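Local structure of Cag pathogenicity island protein (Cag10) (Helicobacter pylori 26695, 6IQT) at residues 54-66 with 147-159. The protein probably helps assemble the Cag type IV secretion system as its VirB8 homologue, a membrane protein of which this is the soluble NTF2-like part. Sequence-based numbering, arbitrary orientation.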
loop_
_atom_site.group_PDB
_atom_site.type_symbol
_atom_site.label_atom_id
_atom_site.label_comp_id
_atom_site.label_asym_id
_atom_site.label_seq_id
_atom_site.Cartn_x
_atom_site.Cartn_y
_atom_site.Cartn_z
ATOM N N LYS A 54 1.179 -10.995 17.819
ATOM C CA LYS A 54 0.773 -11.756 16.637
ATOM C C LYS A 54 -0.639 -12.324 16.784
ATOM O O LYS A 54 -1.422 -12.303 15.827
ATOM C CB LYS A 54 1.787 -12.879 16.348
ATOM C CG LYS A 54 1.376 -13.828 15.213
ATOM C CD LYS A 54 0.716 -15.112 15.759
ATOM C CE LYS A 54 0.365 -16.103 14.644
ATOM N NZ LYS A 54 -0.376 -17.313 15.092
ATOM N N ASP A 55 -0.979 -12.852 17.962
ATOM C CA ASP A 55 -2.319 -13.403 18.173
ATOM C C ASP A 55 -3.402 -12.334 18.023
ATOM O O ASP A 55 -4.461 -12.588 17.432
ATOM C CB ASP A 55 -2.416 -14.036 19.565
ATOM C CG ASP A 55 -1.789 -15.423 19.633
ATOM O OD1 ASP A 55 -1.667 -16.087 18.578
ATOM O OD2 ASP A 55 -1.425 -15.847 20.755
ATOM N N GLN A 56 -3.173 -11.146 18.583
ATOM C CA GLN A 56 -4.165 -10.077 18.454
ATOM C C GLN A 56 -4.289 -9.618 17.006
ATOM O O GLN A 56 -5.400 -9.479 16.483
ATOM C CB GLN A 56 -3.797 -8.918 19.373
ATOM C CG GLN A 56 -4.107 -9.209 20.854
ATOM C CD GLN A 56 -4.103 -7.941 21.700
ATOM O OE1 GLN A 56 -4.338 -6.846 21.188
ATOM N NE2 GLN A 56 -3.821 -8.084 22.990
ATOM N N LEU A 57 -3.154 -9.412 16.332
ATOM C CA LEU A 57 -3.170 -9.002 14.929
ATOM C C LEU A 57 -3.989 -9.959 14.059
ATOM O O LEU A 57 -4.824 -9.529 13.249
ATOM C CB LEU A 57 -1.729 -8.907 14.419
ATOM C CG LEU A 57 -1.544 -8.614 12.932
ATOM C CD1 LEU A 57 -2.246 -7.321 12.565
ATOM C CD2 LEU A 57 -0.055 -8.522 12.588
HETATM N N MSE A 58 -3.756 -11.261 14.211
HETATM C CA MSE A 58 -4.480 -12.312 13.504
HETATM C C MSE A 58 -6.013 -12.147 13.627
HETATM O O MSE A 58 -6.769 -12.375 12.674
HETATM C CB MSE A 58 -4.049 -13.664 14.073
HETATM C CG MSE A 58 -2.652 -14.074 13.677
HETATM SE SE MSE A 58 -2.445 -13.975 11.730
HETATM C CE MSE A 58 -1.255 -12.447 11.629
ATOM N N GLN A 59 -6.455 -11.717 14.813
ATOM C CA GLN A 59 -7.882 -11.527 15.101
ATOM C C GLN A 59 -8.510 -10.389 14.297
ATOM O O GLN A 59 -9.736 -10.370 14.119
ATOM C CB GLN A 59 -8.071 -11.235 16.590
ATOM C CG GLN A 59 -7.961 -12.443 17.458
ATOM C CD GLN A 59 -9.300 -13.095 17.629
ATOM O OE1 GLN A 59 -10.040 -12.779 18.565
ATOM N NE2 GLN A 59 -9.646 -13.985 16.705
ATOM N N TYR A 60 -7.706 -9.448 13.824
ATOM C CA TYR A 60 -8.189 -8.338 13.014
ATOM C C TYR A 60 -8.111 -8.594 11.518
ATOM O O TYR A 60 -8.407 -7.681 10.740
ATOM C CB TYR A 60 -7.394 -7.068 13.339
ATOM C CG TYR A 60 -7.880 -6.419 14.586
ATOM C CD1 TYR A 60 -8.935 -5.520 14.541
ATOM C CD2 TYR A 60 -7.324 -6.735 15.825
ATOM C CE1 TYR A 60 -9.407 -4.929 15.692
ATOM C CE2 TYR A 60 -7.790 -6.149 16.982
ATOM C CZ TYR A 60 -8.838 -5.249 16.908
ATOM O OH TYR A 60 -9.316 -4.653 18.051
ATOM N N CYS A 61 -7.706 -9.791 11.091
ATOM C CA CYS A 61 -7.479 -10.091 9.679
ATOM C C CYS A 61 -8.443 -11.168 9.198
ATOM O O CYS A 61 -8.610 -12.200 9.859
ATOM C CB CYS A 61 -6.036 -10.567 9.449
ATOM S SG CYS A 61 -4.735 -9.398 9.889
ATOM N N ASP A 62 -9.067 -10.945 8.048
ATOM C CA ASP A 62 -9.736 -12.052 7.383
ATOM C C ASP A 62 -8.728 -13.172 7.121
ATOM O O ASP A 62 -7.525 -12.936 6.974
ATOM C CB ASP A 62 -10.367 -11.601 6.068
ATOM C CG ASP A 62 -11.121 -12.725 5.371
ATOM O OD1 ASP A 62 -12.208 -13.100 5.855
ATOM O OD2 ASP A 62 -10.613 -13.262 4.359
ATOM N N VAL A 63 -9.226 -14.412 7.085
ATOM C CA VAL A 63 -8.348 -15.550 6.802
ATOM C C VAL A 63 -7.544 -15.306 5.529
ATOM O O VAL A 63 -6.354 -15.632 5.464
ATOM C CB VAL A 63 -9.162 -16.858 6.723
ATOM C CG1 VAL A 63 -10.203 -16.791 5.605
ATOM C CG2 VAL A 63 -8.222 -18.054 6.525
ATOM N N SER A 64 -8.160 -14.680 4.517
ATOM C CA SER A 64 -7.455 -14.449 3.255
ATOM C C SER A 64 -6.346 -13.413 3.365
ATOM O O SER A 64 -5.532 -13.313 2.444
ATOM C CB SER A 64 -8.437 -14.025 2.162
ATOM O OG SER A 64 -9.025 -12.756 2.431
ATOM N N PHE A 65 -6.269 -12.662 4.465
ATOM C CA PHE A 65 -5.233 -11.658 4.640
ATOM C C PHE A 65 -4.193 -12.032 5.696
ATOM O O PHE A 65 -3.187 -11.324 5.832
ATOM C CB PHE A 65 -5.897 -10.305 4.997
ATOM C CG PHE A 65 -4.933 -9.161 5.111
ATOM C CD1 PHE A 65 -4.260 -8.686 3.990
ATOM C CD2 PHE A 65 -4.677 -8.576 6.345
ATOM C CE1 PHE A 65 -3.354 -7.637 4.089
ATOM C CE2 PHE A 65 -3.773 -7.532 6.457
ATOM C CZ PHE A 65 -3.112 -7.059 5.326
ATOM N N GLN A 66 -4.387 -13.131 6.437
ATOM C CA GLN A 66 -3.545 -13.399 7.603
ATOM C C GLN A 66 -2.094 -13.663 7.222
ATOM O O GLN A 66 -1.169 -13.287 7.963
ATOM C CB GLN A 66 -4.125 -14.578 8.388
ATOM C CG GLN A 66 -5.316 -14.166 9.217
ATOM C CD GLN A 66 -5.938 -15.300 9.978
ATOM O OE1 GLN A 66 -5.759 -16.466 9.638
ATOM N NE2 GLN A 66 -6.682 -14.961 11.030
ATOM N N LEU A 147 -12.854 -13.896 21.150
ATOM C CA LEU A 147 -12.957 -12.554 20.576
ATOM C C LEU A 147 -12.801 -11.454 21.639
ATOM O O LEU A 147 -13.376 -10.374 21.492
ATOM C CB LEU A 147 -14.304 -12.373 19.842
ATOM C CG LEU A 147 -14.622 -13.064 18.505
ATOM C CD1 LEU A 147 -15.617 -14.213 18.683
ATOM C CD2 LEU A 147 -15.142 -12.061 17.454
ATOM N N ILE A 148 -12.015 -11.710 22.695
ATOM C CA ILE A 148 -11.844 -10.762 23.803
ATOM C C ILE A 148 -10.930 -9.614 23.375
ATOM O O ILE A 148 -10.414 -8.851 24.202
ATOM C CB ILE A 148 -11.308 -11.479 25.058
ATOM C CG1 ILE A 148 -10.134 -12.394 24.723
ATOM C CG2 ILE A 148 -12.415 -12.312 25.708
ATOM C CD1 ILE A 148 -9.715 -13.296 25.892
ATOM N N ILE A 149 -10.778 -9.468 22.065
ATOM C CA ILE A 149 -9.766 -8.651 21.420
ATOM C C ILE A 149 -10.460 -7.815 20.356
ATOM O O ILE A 149 -10.265 -6.595 20.262
ATOM C CB ILE A 149 -8.678 -9.552 20.805
ATOM C CG1 ILE A 149 -7.960 -10.337 21.908
ATOM C CG2 ILE A 149 -7.718 -8.746 19.910
ATOM C CD1 ILE A 149 -7.445 -9.465 23.023
ATOM N N ASN A 150 -11.293 -8.474 19.558
ATOM C CA ASN A 150 -11.986 -7.844 18.432
ATOM C C ASN A 150 -13.452 -8.247 18.528
ATOM O O ASN A 150 -13.944 -9.046 17.727
ATOM C CB ASN A 150 -11.335 -8.282 17.117
ATOM C CG ASN A 150 -11.995 -7.693 15.881
ATOM O OD1 ASN A 150 -12.686 -6.673 15.935
ATOM N ND2 ASN A 150 -11.782 -8.354 14.748
ATOM N N PRO A 151 -14.164 -7.736 19.542
ATOM C CA PRO A 151 -15.519 -8.237 19.849
ATOM C C PRO A 151 -16.534 -8.089 18.735
ATOM O O PRO A 151 -17.504 -8.859 18.689
ATOM C CB PRO A 151 -15.949 -7.376 21.046
ATOM C CG PRO A 151 -14.729 -6.777 21.579
ATOM C CD PRO A 151 -13.733 -6.682 20.474
ATOM N N PHE A 152 -16.402 -7.076 17.888
ATOM C CA PHE A 152 -17.420 -6.792 16.889
ATOM C C PHE A 152 -17.030 -7.307 15.506
ATOM O O PHE A 152 -17.726 -7.021 14.529
ATOM C CB PHE A 152 -17.720 -5.286 16.869
ATOM C CG PHE A 152 -18.272 -4.764 18.185
ATOM C CD1 PHE A 152 -19.141 -5.535 18.942
ATOM C CD2 PHE A 152 -17.891 -3.528 18.678
ATOM C CE1 PHE A 152 -19.648 -5.073 20.162
ATOM C CE2 PHE A 152 -18.384 -3.068 19.898
ATOM C CZ PHE A 152 -19.260 -3.847 20.640
ATOM N N GLY A 153 -15.951 -8.075 15.412
ATOM C CA GLY A 153 -15.581 -8.715 14.160
ATOM C C GLY A 153 -15.159 -7.799 13.022
ATOM O O GLY A 153 -15.501 -8.066 11.868
ATOM N N PHE A 154 -14.424 -6.725 13.311
ATOM C CA PHE A 154 -13.800 -5.932 12.250
ATOM C C PHE A 154 -12.701 -6.754 11.584
ATOM O O PHE A 154 -11.780 -7.216 12.269
ATOM C CB PHE A 154 -13.225 -4.653 12.853
ATOM C CG PHE A 154 -12.520 -3.755 11.877
ATOM C CD1 PHE A 154 -13.218 -2.770 11.198
ATOM C CD2 PHE A 154 -11.147 -3.832 11.707
ATOM C CE1 PHE A 154 -12.570 -1.909 10.330
ATOM C CE2 PHE A 154 -10.489 -2.964 10.832
ATOM C CZ PHE A 154 -11.206 -2.011 10.139
ATOM N N LYS A 155 -12.785 -6.946 10.260
ATOM C CA LYS A 155 -11.810 -7.775 9.549
ATOM C C LYS A 155 -11.184 -7.039 8.370
ATOM O O LYS A 155 -11.898 -6.550 7.494
ATOM C CB LYS A 155 -12.450 -9.065 9.045
ATOM C CG LYS A 155 -13.055 -9.926 10.151
ATOM C CD LYS A 155 -11.986 -10.478 11.068
ATOM C CE LYS A 155 -12.650 -11.394 12.118
ATOM N NZ LYS A 155 -11.685 -11.984 13.100
ATOM N N VAL A 156 -9.846 -7.018 8.326
ATOM C CA VAL A 156 -9.095 -6.422 7.222
ATOM C C VAL A 156 -8.914 -7.463 6.124
ATOM O O VAL A 156 -8.511 -8.599 6.393
ATOM C CB VAL A 156 -7.732 -5.896 7.706
ATOM C CG1 VAL A 156 -6.901 -5.359 6.535
ATOM C CG2 VAL A 156 -7.940 -4.809 8.778
ATOM N N PHE A 157 -9.188 -7.069 4.877
ATOM C CA PHE A 157 -9.048 -7.975 3.743
ATOM C C PHE A 157 -7.863 -7.655 2.862
ATOM O O PHE A 157 -7.413 -8.532 2.118
ATOM C CB PHE A 157 -10.311 -7.950 2.873
ATOM C CG PHE A 157 -11.451 -8.719 3.455
ATOM C CD1 PHE A 157 -12.109 -8.256 4.594
ATOM C CD2 PHE A 157 -11.878 -9.904 2.868
ATOM C CE1 PHE A 157 -13.177 -8.975 5.147
ATOM C CE2 PHE A 157 -12.950 -10.623 3.410
ATOM C CZ PHE A 157 -13.598 -10.156 4.550
ATOM N N ASP A 158 -7.348 -6.434 2.927
ATOM C CA ASP A 158 -6.236 -6.038 2.073
ATOM C C ASP A 158 -5.652 -4.745 2.604
ATOM O O ASP A 158 -6.309 -4.006 3.348
ATOM C CB ASP A 158 -6.690 -5.854 0.625
ATOM C CG ASP A 158 -5.635 -6.312 -0.382
ATOM O OD1 ASP A 158 -4.431 -6.354 -0.023
ATOM O OD2 ASP A 158 -6.021 -6.639 -1.529
ATOM N N ILE A 159 -4.417 -4.461 2.185
ATOM C CA ILE A 159 -3.740 -3.229 2.560
ATOM C C ILE A 159 -2.835 -2.825 1.405
ATOM O O ILE A 159 -2.325 -3.670 0.662
ATOM C CB ILE A 159 -2.947 -3.388 3.881
ATOM C CG1 ILE A 159 -2.527 -2.027 4.440
ATOM C CG2 ILE A 159 -1.713 -4.278 3.696
ATOM C CD1 ILE A 159 -1.862 -2.125 5.825
HETATM O O HOH W 1 -10.208 -13.828 11.531
#
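The carbonyl oxygen of Q59 takes two donors from the other segment, N150 ND2 at 2.9 Å and K155 NZ at 2.7 Å, from opposite faces of the carbonyl plane. N150 owes this reach to a CG anti to its backbone N (chi1 179°), which also lays its amide nearly parallel over one face of the Y60 ring, the planes 15° apart. The same amide bonds the backbone N and O of F154, bracing the type I turn N150-G153, while F154 CD2 meets the edge of the Y60 ring. The chain then pairs with the strand in a single beta bridge, C61 with V156, made by V156 N to Y60 O and D62 N to V156 O. Packing is tight on the F65 side: V156 CG1 lies over a face of the F65 ring and I159 CG2 touches its edge, 3.5 Å from F65 CZ. D62 lays its carboxylate over one face of the F157 ring, the planes 13° apart, and its OD2 accepts from S64 N, in an Asx turn, and from S64 OG. The outer rim is looser: I149 CG2 rests on Q56 CG at 3.8 Å. Elsewhere a water bridges K155 NZ and C61 O. N48 of the second subunit bonds S64 OG and F157 O, while D158 bonds S46 and R85 of that subunit. The contact joins the helical layer to strand 154-163 of the antiparallel sheet, consistent with the NTF2-like fold of VirB8 proteins; F38 of helix 30-43 packs on Y60 and V156, Y135 of strand 125-137 stacks on F154.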